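Aprataxin and PNK-like factor (Homo sapiens, PDB 5W7W) acts as a histone chaperone in single- and double-strand DNA break repair, its FHA-like domain, to which this chain corresponds, mediating interaction with XRCC1 and XRCC4. Local coordinates at residues Q11-G16 and K98-I103. Sequence-based numbering, arbitrary orientation.
With FMT (formic acid), chain D; FMT (formic acid), chain C.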
ATOM      1  N   GLN A  11      -5.600  -2.162  -5.673  1.00  8.70           N
ATOM      2  CA  GLN A  11      -6.177  -1.709  -6.932  1.00  9.32           C
ATOM      3  C   GLN A  11      -5.630  -0.337  -7.290  1.00  8.71           C
ATOM      4  O   GLN A  11      -5.940   0.636  -6.592  1.00  8.76           O
ATOM      5  CB  GLN A  11      -7.694  -1.649  -6.784  1.00  9.44           C
ATOM      6  CG  GLN A  11      -8.401  -1.084  -8.007  1.00  9.65           C
ATOM      7  CD  GLN A  11      -9.874  -1.348  -7.948  1.00  9.27           C
ATOM      8  OE1 GLN A  11     -10.331  -2.398  -8.409  1.00 10.14           O
ATOM      9  NE2 GLN A  11     -10.631  -0.424  -7.365  1.00  9.90           N
ATOM     10  N   PRO A  12      -4.852  -0.198  -8.365  1.00  8.94           N
ATOM     11  CA  PRO A  12      -4.296   1.119  -8.691  1.00  8.75           C
ATOM     12  C   PRO A  12      -5.395   2.099  -9.070  1.00 10.84           C
ATOM     13  O   PRO A  12      -6.262   1.807  -9.903  1.00 11.73           O
ATOM     14  CB  PRO A  12      -3.348   0.824  -9.859  1.00 11.00           C
ATOM     15  CG  PRO A  12      -3.800  -0.447 -10.423  1.00 13.76           C
ATOM     16  CD  PRO A  12      -4.382  -1.240  -9.292  1.00  9.63           C
ATOM     17  N   ARG A  13      -5.366   3.275  -8.450  1.00 10.28           N
ATOM     18  CA  ARG A  13      -6.408   4.262  -8.690  1.00 10.67           C
ATOM     19  C   ARG A  13      -6.364   4.811 -10.105  1.00 12.41           C
ATOM     20  O   ARG A  13      -7.394   5.283 -10.612  1.00 14.56           O
ATOM     21  CB  ARG A  13      -6.253   5.411  -7.705  1.00 13.01           C
ATOM     22  CG  ARG A  13      -7.319   6.514  -7.866  1.00 16.65           C
ATOM     23  CD  ARG A  13      -7.068   7.716  -6.962  1.00 21.23           C
ATOM     24  NE  ARG A  13      -7.359   7.384  -5.575  1.00 17.36           N
ATOM     25  CZ  ARG A  13      -7.358   8.252  -4.576  1.00 17.60           C
ATOM     26  NH1 ARG A  13      -7.071   9.524  -4.799  1.00 18.44           N
ATOM     27  NH2 ARG A  13      -7.634   7.831  -3.350  1.00 19.91           N
ATOM     28  N   ASP A  14      -5.199   4.799 -10.738  1.00 11.61           N
ATOM     29  CA  ASP A  14      -5.061   5.255 -12.118  1.00 11.22           C
ATOM     30  C   ASP A  14      -5.543   4.221 -13.123  1.00 11.57           C
ATOM     31  O   ASP A  14      -5.568   4.505 -14.330  1.00 12.47           O
ATOM     32  CB  ASP A  14      -3.602   5.652 -12.387  1.00 12.95           C
ATOM     33  CG  ASP A  14      -2.626   4.528 -12.131  1.00 14.90           C
ATOM     34  OD1 ASP A  14      -2.660   3.928 -11.022  1.00 15.94           O
ATOM     35  OD2 ASP A  14      -1.793   4.236 -13.018  1.00 15.67           O
ATOM     36  N   GLY A  15      -5.942   3.042 -12.664  1.00 10.80           N
ATOM     37  CA  GLY A  15      -6.339   1.950 -13.521  1.00 10.30           C
ATOM     38  C   GLY A  15      -5.229   0.935 -13.658  1.00 10.07           C
ATOM     39  O   GLY A  15      -4.050   1.234 -13.477  1.00 11.64           O
ATOM     40  N   GLY A  16      -5.608  -0.295 -14.001  1.00 10.53           N
ATOM     41  CA  GLY A  16      -4.662  -1.342 -14.284  1.00 11.82           C
ATOM     42  C   GLY A  16      -4.863  -2.565 -13.422  1.00 11.60           C
ATOM     43  O   GLY A  16      -5.740  -2.602 -12.552  1.00 10.84           O
ATOM     44  N   LYS A  98       0.567  10.008  -6.939  1.00 10.92           N
ATOM     45  CA  LYS A  98       0.893   8.965  -7.897  1.00 10.10           C
ATOM     46  C   LYS A  98       1.138   7.677  -7.123  1.00  8.64           C
ATOM     47  O   LYS A  98       1.502   7.711  -5.942  1.00 10.28           O
ATOM     48  CB  LYS A  98       2.138   9.343  -8.715  1.00 12.84           C
ATOM     49  CG  LYS A  98       2.375   8.498  -9.949  1.00 13.95           C
ATOM     50  CD  LYS A  98       3.550   9.033 -10.787  1.00 16.10           C
ATOM     51  CE  LYS A  98       3.839   8.194 -12.032  1.00 15.48           C
ATOM     52  NZ  LYS A  98       2.684   8.134 -12.951  1.00 20.24           N
ATOM     53  N   TYR A  99       0.941   6.538  -7.789  1.00  9.31           N
ATOM     54  CA  TYR A  99       1.089   5.233  -7.153  1.00  9.09           C
ATOM     55  C   TYR A  99       0.152   5.096  -5.947  1.00  9.49           C
ATOM     56  O   TYR A  99       0.569   4.789  -4.820  1.00  8.83           O
ATOM     57  CB  TYR A  99       2.548   4.955  -6.774  1.00 10.14           C
ATOM     58  CG  TYR A  99       3.526   5.212  -7.897  1.00 10.67           C
ATOM     59  CD1 TYR A  99       3.406   4.544  -9.108  1.00 10.96           C
ATOM     60  CD2 TYR A  99       4.556   6.123  -7.754  1.00 10.91           C
ATOM     61  CE1 TYR A  99       4.301   4.769 -10.145  1.00 12.03           C
ATOM     62  CE2 TYR A  99       5.451   6.360  -8.790  1.00 12.81           C
ATOM     63  CZ  TYR A  99       5.315   5.684  -9.973  1.00 12.69           C
ATOM     64  OH  TYR A  99       6.202   5.929 -11.014  1.00 14.52           O
ATOM     65  N   ILE A 100      -1.122   5.358  -6.203  1.00  8.89           N
ATOM     66  CA  ILE A 100      -2.210   5.307  -5.238  1.00  8.45           C
ATOM     67  C   ILE A 100      -2.928   3.979  -5.442  1.00  8.89           C
ATOM     68  O   ILE A 100      -3.197   3.570  -6.584  1.00  9.83           O
ATOM     69  CB  ILE A 100      -3.187   6.489  -5.444  1.00 10.12           C
ATOM     70  CG1 ILE A 100      -2.452   7.838  -5.538  1.00 10.75           C
ATOM     71  CG2 ILE A 100      -4.215   6.518  -4.331  1.00 11.43           C
ATOM     72  CD1 ILE A 100      -3.265   8.961  -6.157  1.00 11.02           C
ATOM     73  N   PHE A 101      -3.257   3.304  -4.344  1.00  8.55           N
ATOM     74  CA  PHE A 101      -3.928   2.014  -4.372  1.00  8.76           C
ATOM     75  C   PHE A 101      -5.075   1.979  -3.388  1.00  9.12           C
ATOM     76  O   PHE A 101      -4.922   2.387  -2.244  1.00  9.80           O
ATOM     77  CB  PHE A 101      -2.950   0.910  -3.994  1.00  9.54           C
ATOM     78  CG  PHE A 101      -1.796   0.784  -4.941  1.00  9.49           C
ATOM     79  CD1 PHE A 101      -1.870  -0.042  -6.061  1.00  9.46           C
ATOM     80  CD2 PHE A 101      -0.647   1.511  -4.735  1.00 10.24           C
ATOM     81  CE1 PHE A 101      -0.799  -0.137  -6.939  1.00 11.27           C
ATOM     82  CE2 PHE A 101       0.412   1.424  -5.628  1.00 11.02           C
ATOM     83  CZ  PHE A 101       0.324   0.606  -6.732  1.00 11.52           C
ATOM     84  N   ARG A 102      -6.208   1.454  -3.836  1.00  8.92           N
ATOM     85  CA  ARG A 102      -7.333   1.143  -2.976  1.00  8.89           C
ATOM     86  C   ARG A 102      -7.194  -0.293  -2.492  1.00  8.13           C
ATOM     87  O   ARG A 102      -6.761  -1.175  -3.235  1.00  9.26           O
ATOM     88  CB  ARG A 102      -8.649   1.325  -3.733  1.00 10.32           C
ATOM     89  CG  ARG A 102      -9.839   1.169  -2.818  1.00 12.33           C
ATOM     90  CD  ARG A 102     -11.186   1.368  -3.495  1.00 15.63           C
ATOM     91  NE  ARG A 102     -11.284   2.649  -4.199  1.00 14.75           N
ATOM     92  CZ  ARG A 102     -11.688   3.791  -3.650  1.00 19.86           C
ATOM     93  NH1 ARG A 102     -12.036   3.852  -2.376  1.00 22.24           N
ATOM     94  NH2 ARG A 102     -11.746   4.907  -4.365  1.00 20.49           N
ATOM     95  N   ILE A 103      -7.582  -0.524  -1.251  1.00  9.29           N
ATOM     96  CA  ILE A 103      -7.561  -1.856  -0.652  1.00  8.96           C
ATOM     97  C   ILE A 103      -8.885  -2.556  -0.915  1.00  9.54           C
ATOM     98  O   ILE A 103      -9.949  -2.033  -0.569  1.00 10.34           O
ATOM     99  CB  ILE A 103      -7.322  -1.748   0.857  1.00  9.67           C
ATOM    100  CG1 ILE A 103      -6.038  -0.987   1.179  1.00 12.40           C
ATOM    101  CG2 ILE A 103      -7.312  -3.108   1.510  1.00 11.19           C
ATOM    102  CD1 ILE A 103      -4.825  -1.373   0.395  1.00 11.86           C
TER
HETATM  103  C   FMT D 202       0.542   5.468 -11.133  1.00 17.00           C
HETATM  104  O1  FMT D 202       1.173   5.740 -12.162  1.00 21.07           O
HETATM  105  O2  FMT D 202      -0.146   6.306 -10.558  1.00 15.74           O
HETATM  106  C   FMT C 201     -10.586   3.209  -7.682  1.00 17.93           C
HETATM  107  O1  FMT C 201     -10.994   4.333  -7.428  1.00 19.35           O
HETATM  108  O2  FMT C 201     -10.361   2.401  -6.789  1.00 14.15           O
HETATM  109  O   HOH W   1      -1.113   3.183  -8.749  1.00 13.03           O
HETATM  110  O   HOH W   2      -2.279   6.240  -8.833  1.00 14.42           O
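R13 and R102 both set CG anti to the backbone N (chi1 -180° and -173°) and bend at chi3, which lays the R13 guanidinium across I100 and turns the NE edge of R102 to the end of the Q11 side chain. I100 has CG2 anti to its own N, and this methyl sits over one face of the R13 guanidinium, offset toward the rim, 3.5 Å from NE. Arginine suits the place: its flat group packs on a branched aliphatic chain while NH2 hydrogen-bonds Q68. R102 and Q11, a hydrogen-bonded antiparallel pair, share a formate, probably from the crystallisation liquor: R102 NE gives its O2 a nearly straight bond (2.8 Å), Q11 NE2 reaches the same oxygen at 2.9 Å, and R102 NH2 bonds the other, O1. An alanine at R102 would remove the NE and NH2 donors, and the weak NH1 bond to G89 O, and would probably loosen the formate, leaving Q11 NE2 as its donor from this pair. Glutamine suits its place because the extended chain ends in an amide with donor and acceptor: NE2 gives to the formate while OE1 accepts from R18 NE. On the opposite face of the sheet, the F101 ring packs with CE1 4.0 Å from P12 CB. P12 has no N-H to give, but at this non-hydrogen-bonded position none is needed toward strand 100-105; its CA instead approaches I100 O. I100 O also accepts the R13 N-H, with R13 N 2.9 Å away and above the carbonyl plane, and a water joins I100 O to D14 OD1. Beyond P12 the chain folds into a type I turn, closed by G15 N to P12 O, where G15 takes a positive phi. The pairing joins strands 8-12 and 100-105, the first and last strands of the chain, as neighbours in the six-stranded sheet of the FHA beta-sandwich.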